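Probable GTPase engC (Thermotoga maritima, PDB 1U0L) probably assists late maturation of the small (30S) ribosomal subunit as a zinc-binding, circularly permuted GTPase that hydrolyses GTP slowly. Local coordinates at residues I89-V94 against S172-L177; E117-I122 against P148-S153; N262-P267 against K290-L295. One frame throughout, in Å; residues are numbered along the deposited sequence.

Contact 1. Residues I89-V94 against S172-L177; sequences ILVVTV and STMAGL
I89 and M174 stand side by side on one face of a parallel sheet, and I89 can be followed outward atom by atom. Its CB lies 3.4 Å from M174 CE. With chi1 at -58°, CG1 is anti to the carbonyl carbon, and this branch passes the methionine methyl to come within 4.2 Å of S172 CB. At its tip, CD1 approaches the other strand most closely at S172 OG, still 4.4 Å away. The second branch, CG2, ends against M174 CE at 3.3 Å, a methyl brought there by bends at chi2 and chi3. Three backbone bonds establish the pairing: I89 N donates to T173 O, I89 O accepts from A175 N, and V91 N donates to A175 O at 2.8 Å. L90 belongs to the other face, where its CD2 is 3.5 Å from A175 O. Beyond A175 the direct bonds stop, and a water bridges V91 O to L177 N. G176 begins the P-loop, inferred to bind GTP, and its O accepts from K182 NZ. Strand 87-92 lies between two parallel neighbours, since the backbone of L90 bonds to V119 and V121 of strand 117-122 on one edge while the bonds to strand 171-175 occupy the other. I89 also packs on V119 and V121, and L90 rests on F107 and L108 of helix 101-113.

Contact 2. Residues E117-I122 against P148-S153; sequences ETVMVI and PIVKTS. With GDP (guanosine-5'-diphosphate), chain E.
A beta-alpha-beta unit of the GTPase domain, strand 117-122, helix 130-143 and strand 149-151, closes here as M120 pairs with I149 and V121 meets V150 at one margin of the sheet. The strands run parallel, their axes 26° apart, and the bonding is uneven. Both backbone polar atoms of M120 are used, its N donating to P148 O and its O accepting from V150 N at 2.9 Å. The next bond, I122 N to V150 O, is weak and bent, whereas T152 N to I122 O is nearly straight, with 171° at the hydrogen. The ring of P148 packs on V119, its CG 4.4 Å from V119 CG2. On one face I122 CG1 meets I149 CG2 at 3.9 Å, and M120 leads its tip away toward I104 and L108 of helix 101-113. K151 shares this face, and its NZ forms a salt bridge with E140 on the crossover helix. The opposite face is covered by helix 160-167, where L163 touches V121. With chi1 at -180°, V121 CG1 is anti to the backbone N; it lies 3.3 Å from both OG1 and CG2 of T152, the two side chains crossing at about a right angle. V121 CG2 turns instead to V150 CG2, 3.3 Å away. T152 OG1 has a further, weak hydrogen bond with N123 ND2, linking the strand ends that lead into the guanine-recognition loops, the NKxD motif and the SAK motif. S153 OG is hydrogen-bonded to D126 OD1, of the carboxylate whose OD2 binds the nucleotide, and S153 CA itself lies 3.4 Å from O6 of GDP.

Contact 3. Residues N262-P267 against K290-L295; sequences NHVDEP and KMFYEL. With ZN (zinc ion), chain D.
V264, in the irregular segment 262-267, approaches helix 290-295 with its CA 8.5 Å from F292 CA, and no hydrogen bond crosses between the two segments, so side chains alone make the contact. The two methyls of V264 divide the work. CG2, anti to the carbonyl carbon, lies over one face of the F292 ring, 3.9 Å from the centroid and 17° off the ring normal, a CH-pi contact displaced toward the rim. CG1 instead reaches tip to tip toward Y293, lying 3.6 Å from its CZ. Chi1 of -177° puts F292 CG anti to the backbone N, and the ring lies against the loop. The far part of the same ring touches N262, whose CB is 3.7 Å from F292 CE1; the amide plane is turned 42° from the ring, and its OD1 is hydrogen-bonded to K245 NZ. An alanine at F292 would probably leave V264 CG2 without the ring face beneath it and open a gap beside N262 CB. Within the loop, the carboxylate of E266 folds back to grip two backbone amides. N262 N reaches OE2 of E266 from above the carboxylate plane at 3.2 Å, and V264 N reaches OE1 of E266 at 3.0 Å. Between these two donors, H263 contributes ND1 to the zinc ion at 2.4 Å. The loop is also tied to helix 282-296 through its carbonyls: H263 O is hydrogen-bonded to Y285 OH, and N262 O to Y288 OH. C256, C261 and C269 complete the metal's coordination, making this the three-cysteine, one-histidine site of the RsgA zinc finger, with the helix packed against its metal-binding loop.

Contacts 1 and 2 are buried and share one sheet: strand 87-92 lies between 117-122 and 171-175, and the two pairings are joined where L90 O meets V121 N and V92 N meets V121 O. Both combine backbone hydrogen bonds with apolar side chains, and both lead at their C-terminal ends to the nucleotide, contact 1 through the P-loop and contact 2 at the guanine base. Contact 3 is only partly buried and lies apart, its centre about 27 Å from that of contact 1 and 29 Å from that of contact 2. It closes later in the chain, uses ring and methyl packing without direct backbone pairing, and its loop carries H263, one of the four zinc ligands.

Contact 1. Residues I89-V94 against S172-L177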
ATOM      1  N   ILE A  89       3.338   1.942   2.423  1.00 38.31           N
ATOM      2  CA  ILE A  89       4.020   2.831   3.354  1.00 33.44           C
ATOM      3  C   ILE A  89       3.015   3.940   3.515  1.00 31.96           C
ATOM      4  O   ILE A  89       2.777   4.716   2.587  1.00 32.45           O
ATOM      5  CB  ILE A  89       5.289   3.396   2.771  1.00 28.93           C
ATOM      6  CG1 ILE A  89       6.231   2.258   2.372  1.00 30.52           C
ATOM      7  CG2 ILE A  89       5.933   4.314   3.786  1.00 27.79           C
ATOM      8  CD1 ILE A  89       6.752   1.423   3.545  1.00 34.46           C
ATOM      9  N   LEU A  90       2.397   3.983   4.687  1.00 21.33           N
ATOM     10  CA  LEU A  90       1.370   4.972   4.960  1.00 20.67           C
ATOM     11  C   LEU A  90       1.970   6.197   5.626  1.00 20.55           C
ATOM     12  O   LEU A  90       2.261   6.187   6.821  1.00 18.67           O
ATOM     13  CB  LEU A  90       0.284   4.360   5.849  1.00 14.68           C
ATOM     14  CG  LEU A  90      -1.156   4.730   5.485  1.00 14.39           C
ATOM     15  CD1 LEU A  90      -2.152   4.296   6.604  1.00 11.23           C
ATOM     16  CD2 LEU A  90      -1.207   6.224   5.258  1.00 10.05           C
ATOM     17  N   VAL A  91       2.177   7.245   4.843  1.00 27.82           N
ATOM     18  CA  VAL A  91       2.740   8.451   5.411  1.00 29.08           C
ATOM     19  C   VAL A  91       1.613   9.305   5.962  1.00 29.53           C
ATOM     20  O   VAL A  91       0.657   9.650   5.267  1.00 31.81           O
ATOM     21  CB  VAL A  91       3.591   9.212   4.387  1.00 14.30           C
ATOM     22  CG1 VAL A  91       3.991  10.554   4.931  1.00 14.31           C
ATOM     23  CG2 VAL A  91       4.837   8.422   4.104  1.00 13.20           C
ATOM     24  N   VAL A  92       1.741   9.618   7.241  1.00 12.57           N
ATOM     25  CA  VAL A  92       0.747  10.376   7.962  1.00 13.53           C
ATOM     26  C   VAL A  92       1.305  11.679   8.507  1.00 13.16           C
ATOM     27  O   VAL A  92       2.489  11.793   8.809  1.00  7.90           O
ATOM     28  CB  VAL A  92       0.182   9.498   9.096  1.00 35.74           C
ATOM     29  CG1 VAL A  92      -0.173  10.337  10.306  1.00 37.23           C
ATOM     30  CG2 VAL A  92      -1.026   8.735   8.579  1.00 33.30           C
ATOM     31  N   THR A  93       0.414  12.647   8.671  1.00 37.12           N
ATOM     32  CA  THR A  93       0.774  13.980   9.122  1.00 38.31           C
ATOM     33  C   THR A  93      -0.185  14.484  10.199  1.00 39.08           C
ATOM     34  O   THR A  93      -1.400  14.461   9.996  1.00 40.99           O
ATOM     35  CB  THR A  93       0.731  14.904   7.888  1.00 29.18           C
ATOM     36  OG1 THR A  93       2.064  15.179   7.448  1.00 31.04           O
ATOM     37  CG2 THR A  93      -0.025  16.156   8.164  1.00 31.14           C
ATOM     38  N   VAL A  94       0.327  14.931  11.344  1.00 21.27           N
ATOM     39  CA  VAL A  94      -0.597  15.439  12.371  1.00 24.62           C
ATOM     40  C   VAL A  94      -0.883  16.913  12.150  1.00 26.11           C
ATOM     41  O   VAL A  94      -2.023  17.371  12.291  1.00 25.11           O
ATOM     42  CB  VAL A  94      -0.078  15.280  13.847  1.00 23.46           C
ATOM     43  CG1 VAL A  94       0.522  13.910  14.043  1.00 26.20           C
ATOM     44  CG2 VAL A  94       0.905  16.380  14.199  1.00 22.90           C
ATOM     45  N   SER A 172       7.282  -1.860  -2.703  1.00 27.72           N
ATOM     46  CA  SER A 172       6.410  -1.036  -1.876  1.00 28.01           C
ATOM     47  C   SER A 172       5.641   0.095  -2.548  1.00 27.42           C
ATOM     48  O   SER A 172       6.071   0.646  -3.559  1.00 27.09           O
ATOM     49  CB  SER A 172       7.207  -0.461  -0.702  1.00 33.18           C
ATOM     50  OG  SER A 172       7.438  -1.446   0.290  1.00 36.47           O
ATOM     51  N   THR A 173       4.486   0.427  -1.976  1.00 31.72           N
ATOM     52  CA  THR A 173       3.683   1.531  -2.492  1.00 31.69           C
ATOM     53  C   THR A 173       3.441   2.584  -1.407  1.00 30.63           C
ATOM     54  O   THR A 173       3.009   2.280  -0.295  1.00 29.85           O
ATOM     55  CB  THR A 173       2.329   1.063  -3.045  1.00 26.83           C
ATOM     56  OG1 THR A 173       1.685   2.170  -3.685  1.00 27.26           O
ATOM     57  CG2 THR A 173       1.437   0.545  -1.928  1.00 24.72           C
ATOM     58  N   MET A 174       3.745   3.831  -1.743  1.00 31.01           N
ATOM     59  CA  MET A 174       3.564   4.937  -0.817  1.00 30.88           C
ATOM     60  C   MET A 174       2.092   5.322  -0.838  1.00 29.15           C
ATOM     61  O   MET A 174       1.435   5.233  -1.877  1.00 26.06           O
ATOM     62  CB  MET A 174       4.416   6.135  -1.251  1.00 29.98           C
ATOM     63  CG  MET A 174       5.847   5.770  -1.608  1.00 29.72           C
ATOM     64  SD  MET A 174       7.043   6.594  -0.591  1.00 32.89           S
ATOM     65  CE  MET A 174       6.704   5.836   0.952  1.00 22.00           C
ATOM     66  N   ALA A 175       1.575   5.738   0.311  1.00 26.73           N
ATOM     67  CA  ALA A 175       0.180   6.151   0.401  1.00 26.76           C
ATOM     68  C   ALA A 175      -0.010   7.228   1.470  1.00 27.38           C
ATOM     69  O   ALA A 175       0.643   7.212   2.518  1.00 26.14           O
ATOM     70  CB  ALA A 175      -0.687   4.951   0.692  1.00 13.86           C
ATOM     71  N   GLY A 176      -0.899   8.173   1.189  1.00 37.77           N
ATOM     72  CA  GLY A 176      -1.148   9.253   2.126  1.00 36.94           C
ATOM     73  C   GLY A 176      -1.678  10.494   1.434  1.00 35.62           C
ATOM     74  O   GLY A 176      -1.526  10.641   0.221  1.00 37.64           O
ATOM     75  N   LEU A 177      -2.311  11.376   2.205  1.00 23.45           N
ATOM     76  CA  LEU A 177      -2.866  12.621   1.683  1.00 21.86           C
ATOM     77  C   LEU A 177      -1.812  13.514   0.991  1.00 23.18           C
ATOM     78  O   LEU A 177      -0.651  13.594   1.416  1.00 23.05           O
ATOM     79  CB  LEU A 177      -3.531  13.406   2.815  1.00 15.13           C
ATOM     80  CG  LEU A 177      -4.782  12.825   3.489  1.00 15.02           C
ATOM     81  CD1 LEU A 177      -5.100  13.694   4.694  1.00 11.54           C
ATOM     82  CD2 LEU A 177      -5.970  12.776   2.541  1.00 11.58           C
TER
HETATM   83  O   HOH W   1      -2.181  10.835   5.027  1.00 32.93           O

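Contact 2. Residues E117-I122 against P148-S153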
ATOM      1  N   GLU A 117       1.362  -5.751   3.764  1.00 29.82           N
ATOM      2  CA  GLU A 117       1.966  -5.368   5.021  1.00 33.51           C
ATOM      3  C   GLU A 117       1.863  -3.847   4.972  1.00 34.11           C
ATOM      4  O   GLU A 117       1.994  -3.250   3.902  1.00 35.55           O
ATOM      5  CB  GLU A 117       3.440  -5.771   5.048  1.00 67.47           C
ATOM      6  CG  GLU A 117       3.688  -7.250   5.095  1.00 74.81           C
ATOM      7  CD  GLU A 117       3.281  -7.841   6.421  1.00 81.65           C
ATOM      8  OE1 GLU A 117       2.080  -7.777   6.757  1.00 85.42           O
ATOM      9  OE2 GLU A 117       4.166  -8.366   7.131  1.00 83.41           O
ATOM     10  N   THR A 118       1.610  -3.220   6.112  1.00 35.80           N
ATOM     11  CA  THR A 118       1.538  -1.772   6.153  1.00 33.58           C
ATOM     12  C   THR A 118       2.487  -1.199   7.183  1.00 33.96           C
ATOM     13  O   THR A 118       2.565  -1.690   8.307  1.00 34.45           O
ATOM     14  CB  THR A 118       0.123  -1.282   6.475  1.00 33.87           C
ATOM     15  OG1 THR A 118      -0.641  -1.237   5.266  1.00 34.40           O
ATOM     16  CG2 THR A 118       0.160   0.104   7.101  1.00 32.58           C
ATOM     17  N   VAL A 119       3.228  -0.173   6.784  1.00 32.15           N
ATOM     18  CA  VAL A 119       4.132   0.502   7.698  1.00 31.45           C
ATOM     19  C   VAL A 119       3.704   1.958   7.775  1.00 31.17           C
ATOM     20  O   VAL A 119       3.779   2.697   6.792  1.00 32.00           O
ATOM     21  CB  VAL A 119       5.566   0.403   7.229  1.00 32.61           C
ATOM     22  CG1 VAL A 119       6.442   1.349   8.031  1.00 33.00           C
ATOM     23  CG2 VAL A 119       6.032  -1.017   7.409  1.00 33.41           C
ATOM     24  N   MET A 120       3.227   2.351   8.951  1.00 32.94           N
ATOM     25  CA  MET A 120       2.752   3.709   9.193  1.00 30.33           C
ATOM     26  C   MET A 120       3.919   4.638   9.481  1.00 29.89           C
ATOM     27  O   MET A 120       4.763   4.348  10.337  1.00 29.35           O
ATOM     28  CB  MET A 120       1.768   3.711  10.373  1.00 27.43           C
ATOM     29  CG  MET A 120       1.134   5.063  10.675  1.00 26.93           C
ATOM     30  SD  MET A 120      -0.256   4.999  11.857  1.00 23.86           S
ATOM     31  CE  MET A 120      -1.344   3.790  11.020  1.00  9.43           C
ATOM     32  N   VAL A 121       3.980   5.749   8.755  1.00 28.41           N
ATOM     33  CA  VAL A 121       5.061   6.710   8.969  1.00 26.95           C
ATOM     34  C   VAL A 121       4.584   8.125   9.329  1.00 28.10           C
ATOM     35  O   VAL A 121       4.074   8.846   8.472  1.00 27.84           O
ATOM     36  CB  VAL A 121       5.974   6.848   7.719  1.00 19.45           C
ATOM     37  CG1 VAL A 121       7.061   7.855   8.022  1.00 18.49           C
ATOM     38  CG2 VAL A 121       6.575   5.500   7.307  1.00 11.70           C
ATOM     39  N   ILE A 122       4.749   8.518  10.589  1.00 22.95           N
ATOM     40  CA  ILE A 122       4.373   9.870  11.022  1.00 20.17           C
ATOM     41  C   ILE A 122       5.508  10.777  10.545  1.00 22.00           C
ATOM     42  O   ILE A 122       6.588  10.798  11.145  1.00 22.13           O
ATOM     43  CB  ILE A 122       4.328  10.009  12.559  1.00 22.16           C
ATOM     44  CG1 ILE A 122       3.507   8.879  13.189  1.00 18.76           C
ATOM     45  CG2 ILE A 122       3.779  11.405  12.925  1.00 17.80           C
ATOM     46  CD1 ILE A 122       2.052   9.149  13.207  1.00 24.54           C
ATOM     47  N   PRO A 148       3.484  -1.297  12.619  1.00 21.57           N
ATOM     48  CA  PRO A 148       4.804  -0.732  12.921  1.00 22.54           C
ATOM     49  C   PRO A 148       4.697   0.759  12.651  1.00 27.03           C
ATOM     50  O   PRO A 148       4.080   1.163  11.667  1.00 28.08           O
ATOM     51  CB  PRO A 148       5.721  -1.388  11.895  1.00 12.85           C
ATOM     52  CG  PRO A 148       4.939  -2.595  11.419  1.00 14.47           C
ATOM     53  CD  PRO A 148       3.517  -2.170  11.436  1.00 11.26           C
ATOM     54  N   ILE A 149       5.286   1.581  13.506  1.00 25.30           N
ATOM     55  CA  ILE A 149       5.244   3.017  13.291  1.00 24.11           C
ATOM     56  C   ILE A 149       6.658   3.569  13.232  1.00 28.07           C
ATOM     57  O   ILE A 149       7.499   3.194  14.050  1.00 29.54           O
ATOM     58  CB  ILE A 149       4.505   3.734  14.446  1.00 17.11           C
ATOM     59  CG1 ILE A 149       3.043   3.276  14.493  1.00 18.14           C
ATOM     60  CG2 ILE A 149       4.606   5.250  14.277  1.00 12.74           C
ATOM     61  CD1 ILE A 149       2.266   3.799  15.697  1.00 19.50           C
ATOM     62  N   VAL A 150       6.941   4.441  12.268  1.00 29.99           N
ATOM     63  CA  VAL A 150       8.270   5.050  12.223  1.00 28.76           C
ATOM     64  C   VAL A 150       8.151   6.576  12.134  1.00 30.74           C
ATOM     65  O   VAL A 150       7.461   7.117  11.263  1.00 31.28           O
ATOM     66  CB  VAL A 150       9.123   4.490  11.062  1.00 19.67           C
ATOM     67  CG1 VAL A 150       8.995   2.982  11.024  1.00 22.19           C
ATOM     68  CG2 VAL A 150       8.686   5.064   9.754  1.00 22.65           C
ATOM     69  N   LYS A 151       8.790   7.271  13.067  1.00 22.84           N
ATOM     70  CA  LYS A 151       8.741   8.733  13.074  1.00 22.80           C
ATOM     71  C   LYS A 151       9.827   9.281  12.145  1.00 22.38           C
ATOM     72  O   LYS A 151      11.013   9.016  12.336  1.00 20.43           O
ATOM     73  CB  LYS A 151       8.972   9.282  14.490  1.00 32.50           C
ATOM     74  CG  LYS A 151       7.994   8.853  15.579  1.00 34.12           C
ATOM     75  CD  LYS A 151       8.401   9.569  16.877  1.00 38.85           C
ATOM     76  CE  LYS A 151       7.625   9.144  18.114  1.00 39.31           C
ATOM     77  NZ  LYS A 151       8.029   7.786  18.556  1.00 42.86           N
ATOM     78  N   THR A 152       9.438  10.076  11.159  1.00 26.83           N
ATOM     79  CA  THR A 152      10.436  10.593  10.237  1.00 27.60           C
ATOM     80  C   THR A 152      10.434  12.097   9.970  1.00 27.59           C
ATOM     81  O   THR A 152       9.557  12.840  10.417  1.00 26.85           O
ATOM     82  CB  THR A 152      10.304   9.906   8.869  1.00 36.05           C
ATOM     83  OG1 THR A 152       9.141  10.408   8.192  1.00 35.82           O
ATOM     84  CG2 THR A 152      10.164   8.402   9.044  1.00 34.28           C
ATOM     85  N   SER A 153      11.454  12.520   9.228  1.00 27.84           N
ATOM     86  CA  SER A 153      11.604  13.896   8.776  1.00 26.91           C
ATOM     87  C   SER A 153      12.394  13.836   7.488  1.00 26.83           C
ATOM     88  O   SER A 153      13.599  13.602   7.511  1.00 27.88           O
ATOM     89  CB  SER A 153      12.362  14.759   9.767  1.00 26.43           C
ATOM     90  OG  SER A 153      12.440  16.093   9.268  1.00 23.76           O
TER
HETATM   91  PB  GDP E 299       3.584  14.437  -1.272  1.00 27.89           P
HETATM   92  O1B GDP E 299       3.127  13.580  -0.132  1.00 28.31           O
HETATM   93  O2B GDP E 299       2.440  15.005  -2.099  1.00 31.29           O
HETATM   94  O3B GDP E 299       4.611  13.737  -2.190  1.00 29.58           O
HETATM   95  O3A GDP E 299       4.362  15.746  -0.589  1.00 26.58           O
HETATM   96  PA  GDP E 299       5.781  16.342  -0.900  1.00 30.77           P
HETATM   97  O1A GDP E 299       5.811  17.011  -2.237  1.00 27.96           O
HETATM   98  O2A GDP E 299       6.853  15.279  -0.697  1.00 27.51           O
HETATM   99  O5' GDP E 299       5.988  17.435   0.279  1.00 31.03           O
HETATM  100  C5' GDP E 299       5.116  18.567   0.342  1.00 31.21           C
HETATM  101  C4' GDP E 299       5.833  19.746   0.925  1.00 30.14           C
HETATM  102  O4' GDP E 299       6.174  19.399   2.287  1.00 29.63           O
HETATM  103  C3' GDP E 299       7.126  20.211   0.180  1.00 30.25           C
HETATM  104  O3' GDP E 299       7.006  21.697   0.002  1.00 28.14           O
HETATM  105  C2' GDP E 299       8.271  19.857   1.138  1.00 29.31           C
HETATM  106  O2' GDP E 299       9.245  20.892   1.095  1.00 30.23           O
HETATM  107  C1' GDP E 299       7.535  19.623   2.512  1.00 29.33           C
HETATM  108  N9  GDP E 299       8.027  18.397   3.398  1.00 26.31           N
HETATM  109  C8  GDP E 299       7.989  17.082   3.049  1.00 27.92           C
HETATM  110  N7  GDP E 299       8.465  16.310   4.045  1.00 25.93           N
HETATM  111  C5  GDP E 299       8.810  17.190   5.062  1.00 25.96           C
HETATM  112  C6  GDP E 299       9.361  16.941   6.354  1.00 27.37           C
HETATM  113  O6  GDP E 299       9.635  15.837   6.831  1.00 29.32           O
HETATM  114  N1  GDP E 299       9.581  18.109   7.114  1.00 27.95           N
HETATM  115  C2  GDP E 299       9.288  19.376   6.634  1.00 27.07           C
HETATM  116  N2  GDP E 299       9.544  20.424   7.438  1.00 25.00           N
HETATM  117  N3  GDP E 299       8.762  19.603   5.404  1.00 26.66           N
HETATM  118  C4  GDP E 299       8.555  18.476   4.680  1.00 24.65           C

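Contact 3. Residues N262-P267 against K290-L295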
ATOM      1  N   ASN A 262     -22.070  -7.876  12.828  1.00 40.01           N
ATOM      2  CA  ASN A 262     -21.412  -6.736  12.212  1.00 37.64           C
ATOM      3  C   ASN A 262     -20.923  -5.691  13.210  1.00 37.46           C
ATOM      4  O   ASN A 262     -20.352  -4.667  12.824  1.00 37.25           O
ATOM      5  CB  ASN A 262     -22.342  -6.098  11.183  1.00 36.62           C
ATOM      6  CG  ASN A 262     -22.619  -7.023  10.000  1.00 37.12           C
ATOM      7  OD1 ASN A 262     -21.698  -7.629   9.438  1.00 35.85           O
ATOM      8  ND2 ASN A 262     -23.889  -7.128   9.612  1.00 37.91           N
ATOM      9  N   HIS A 263     -21.152  -5.949  14.493  1.00 41.15           N
ATOM     10  CA  HIS A 263     -20.702  -5.062  15.561  1.00 42.47           C
ATOM     11  C   HIS A 263     -21.373  -3.685  15.635  1.00 42.59           C
ATOM     12  O   HIS A 263     -20.894  -2.806  16.352  1.00 42.18           O
ATOM     13  CB  HIS A 263     -19.187  -4.877  15.461  1.00 63.60           C
ATOM     14  CG  HIS A 263     -18.453  -6.126  15.085  1.00 65.46           C
ATOM     15  ND1 HIS A 263     -18.340  -7.205  15.933  1.00 65.59           N
ATOM     16  CD2 HIS A 263     -17.828  -6.480  13.937  1.00 66.08           C
ATOM     17  CE1 HIS A 263     -17.676  -8.171  15.324  1.00 67.07           C
ATOM     18  NE2 HIS A 263     -17.354  -7.757  14.112  1.00 67.46           N
ATOM     19  N   VAL A 264     -22.466  -3.480  14.904  1.00 38.64           N
ATOM     20  CA  VAL A 264     -23.147  -2.187  14.950  1.00 38.37           C
ATOM     21  C   VAL A 264     -24.291  -2.213  15.964  1.00 39.57           C
ATOM     22  O   VAL A 264     -24.099  -1.864  17.122  1.00 37.56           O
ATOM     23  CB  VAL A 264     -23.730  -1.784  13.574  1.00 38.39           C
ATOM     24  CG1 VAL A 264     -24.407  -0.411  13.676  1.00 37.97           C
ATOM     25  CG2 VAL A 264     -22.632  -1.765  12.529  1.00 36.58           C
ATOM     26  N   ASP A 265     -25.472  -2.643  15.521  1.00 47.20           N
ATOM     27  CA  ASP A 265     -26.650  -2.712  16.376  1.00 50.27           C
ATOM     28  C   ASP A 265     -26.748  -3.970  17.221  1.00 51.68           C
ATOM     29  O   ASP A 265     -27.225  -3.922  18.358  1.00 52.75           O
ATOM     30  CB  ASP A 265     -27.934  -2.598  15.548  1.00 86.45           C
ATOM     31  CG  ASP A 265     -28.278  -1.159  15.197  1.00 90.30           C
ATOM     32  OD1 ASP A 265     -28.023  -0.265  16.033  1.00 92.69           O
ATOM     33  OD2 ASP A 265     -28.818  -0.929  14.094  1.00 91.32           O
ATOM     34  N   GLU A 266     -26.302  -5.095  16.665  1.00 47.68           N
ATOM     35  CA  GLU A 266     -26.362  -6.389  17.356  1.00 47.88           C
ATOM     36  C   GLU A 266     -26.297  -6.356  18.896  1.00 48.93           C
ATOM     37  O   GLU A 266     -25.383  -5.803  19.506  1.00 46.03           O
ATOM     38  CB  GLU A 266     -25.302  -7.342  16.809  1.00 61.20           C
ATOM     39  CG  GLU A 266     -25.526  -7.800  15.356  1.00 61.24           C
ATOM     40  CD  GLU A 266     -24.933  -6.851  14.315  1.00 61.58           C
ATOM     41  OE1 GLU A 266     -24.253  -5.877  14.703  1.00 62.30           O
ATOM     42  OE2 GLU A 266     -25.138  -7.089  13.101  1.00 61.34           O
ATOM     43  N   PRO A 267     -27.301  -6.982  19.529  1.00 82.19           N
ATOM     44  CA  PRO A 267     -27.612  -7.175  20.951  1.00 82.27           C
ATOM     45  C   PRO A 267     -26.456  -7.454  21.897  1.00 83.36           C
ATOM     46  O   PRO A 267     -26.465  -7.014  23.041  1.00 85.44           O
ATOM     47  CB  PRO A 267     -28.603  -8.328  20.916  1.00 87.75           C
ATOM     48  CG  PRO A 267     -29.366  -8.031  19.667  1.00 88.85           C
ATOM     49  CD  PRO A 267     -28.284  -7.702  18.689  1.00 87.63           C
ATOM     50  N   LYS A 290     -18.922   4.246  10.707  1.00 24.31           N
ATOM     51  CA  LYS A 290     -19.153   5.274   9.692  1.00 22.99           C
ATOM     52  C   LYS A 290     -18.993   4.626   8.324  1.00 22.36           C
ATOM     53  O   LYS A 290     -19.860   4.739   7.454  1.00 19.50           O
ATOM     54  CB  LYS A 290     -18.132   6.400   9.839  1.00 56.70           C
ATOM     55  CG  LYS A 290     -18.182   7.452   8.733  1.00 60.73           C
ATOM     56  CD  LYS A 290     -19.386   8.381   8.852  1.00 63.49           C
ATOM     57  CE  LYS A 290     -19.399   9.415   7.732  1.00 64.74           C
ATOM     58  NZ  LYS A 290     -18.100  10.143   7.634  1.00 63.81           N
ATOM     59  N   MET A 291     -17.870   3.934   8.141  1.00 47.17           N
ATOM     60  CA  MET A 291     -17.606   3.249   6.881  1.00 46.60           C
ATOM     61  C   MET A 291     -18.672   2.196   6.604  1.00 47.39           C
ATOM     62  O   MET A 291     -19.144   2.066   5.478  1.00 47.90           O
ATOM     63  CB  MET A 291     -16.210   2.611   6.898  1.00 28.91           C
ATOM     64  CG  MET A 291     -15.128   3.538   6.346  1.00 27.70           C
ATOM     65  SD  MET A 291     -13.493   2.830   6.120  1.00 23.12           S
ATOM     66  CE  MET A 291     -12.783   3.180   7.712  1.00 23.88           C
ATOM     67  N   PHE A 292     -19.056   1.456   7.640  1.00 36.12           N
ATOM     68  CA  PHE A 292     -20.073   0.430   7.503  1.00 36.59           C
ATOM     69  C   PHE A 292     -21.290   1.036   6.812  1.00 38.22           C
ATOM     70  O   PHE A 292     -21.647   0.652   5.694  1.00 37.34           O
ATOM     71  CB  PHE A 292     -20.480  -0.114   8.878  1.00 34.25           C
ATOM     72  CG  PHE A 292     -21.480  -1.231   8.812  1.00 34.09           C
ATOM     73  CD1 PHE A 292     -21.065  -2.536   8.606  1.00 35.80           C
ATOM     74  CD2 PHE A 292     -22.844  -0.966   8.867  1.00 36.02           C
ATOM     75  CE1 PHE A 292     -21.997  -3.570   8.445  1.00 37.07           C
ATOM     76  CE2 PHE A 292     -23.786  -1.991   8.705  1.00 37.61           C
ATOM     77  CZ  PHE A 292     -23.357  -3.294   8.493  1.00 36.49           C
ATOM     78  N   TYR A 293     -21.919   1.998   7.479  1.00 39.54           N
ATOM     79  CA  TYR A 293     -23.100   2.653   6.934  1.00 43.22           C
ATOM     80  C   TYR A 293     -22.885   3.260   5.529  1.00 45.91           C
ATOM     81  O   TYR A 293     -23.802   3.269   4.692  1.00 44.71           O
ATOM     82  CB  TYR A 293     -23.586   3.701   7.939  1.00 46.79           C
ATOM     83  CG  TYR A 293     -24.330   3.094   9.120  1.00 48.87           C
ATOM     84  CD1 TYR A 293     -24.308   3.700  10.379  1.00 48.95           C
ATOM     85  CD2 TYR A 293     -25.065   1.913   8.975  1.00 49.96           C
ATOM     86  CE1 TYR A 293     -24.990   3.144  11.463  1.00 49.21           C
ATOM     87  CE2 TYR A 293     -25.754   1.351  10.053  1.00 51.15           C
ATOM     88  CZ  TYR A 293     -25.708   1.970  11.291  1.00 52.43           C
ATOM     89  OH  TYR A 293     -26.368   1.397  12.356  1.00 54.78           O
ATOM     90  N   GLU A 294     -21.673   3.751   5.276  1.00 48.79           N
ATOM     91  CA  GLU A 294     -21.334   4.327   3.981  1.00 49.91           C
ATOM     92  C   GLU A 294     -21.412   3.276   2.886  1.00 51.89           C
ATOM     93  O   GLU A 294     -21.743   3.588   1.744  1.00 53.05           O
ATOM     94  CB  GLU A 294     -19.928   4.913   4.012  1.00 54.88           C
ATOM     95  CG  GLU A 294     -19.879   6.363   4.425  1.00 59.23           C
ATOM     96  CD  GLU A 294     -18.466   6.876   4.605  1.00 61.30           C
ATOM     97  OE1 GLU A 294     -17.606   6.593   3.740  1.00 61.90           O
ATOM     98  OE2 GLU A 294     -18.216   7.571   5.609  1.00 61.83           O
ATOM     99  N   LEU A 295     -21.107   2.029   3.229  1.00 48.31           N
ATOM    100  CA  LEU A 295     -21.142   0.958   2.244  1.00 50.42           C
ATOM    101  C   LEU A 295     -22.562   0.455   2.013  1.00 54.10           C
ATOM    102  O   LEU A 295     -22.856  -0.096   0.952  1.00 53.78           O
ATOM    103  CB  LEU A 295     -20.231  -0.200   2.681  1.00 38.77           C
ATOM    104  CG  LEU A 295     -18.726   0.103   2.766  1.00 36.94           C
ATOM    105  CD1 LEU A 295     -17.953  -1.119   3.264  1.00 34.52           C
ATOM    106  CD2 LEU A 295     -18.224   0.522   1.400  1.00 34.18           C
TER
HETATM  107 ZN    ZN D 298     -20.263  -7.906  17.163  1.00 62.42          ZN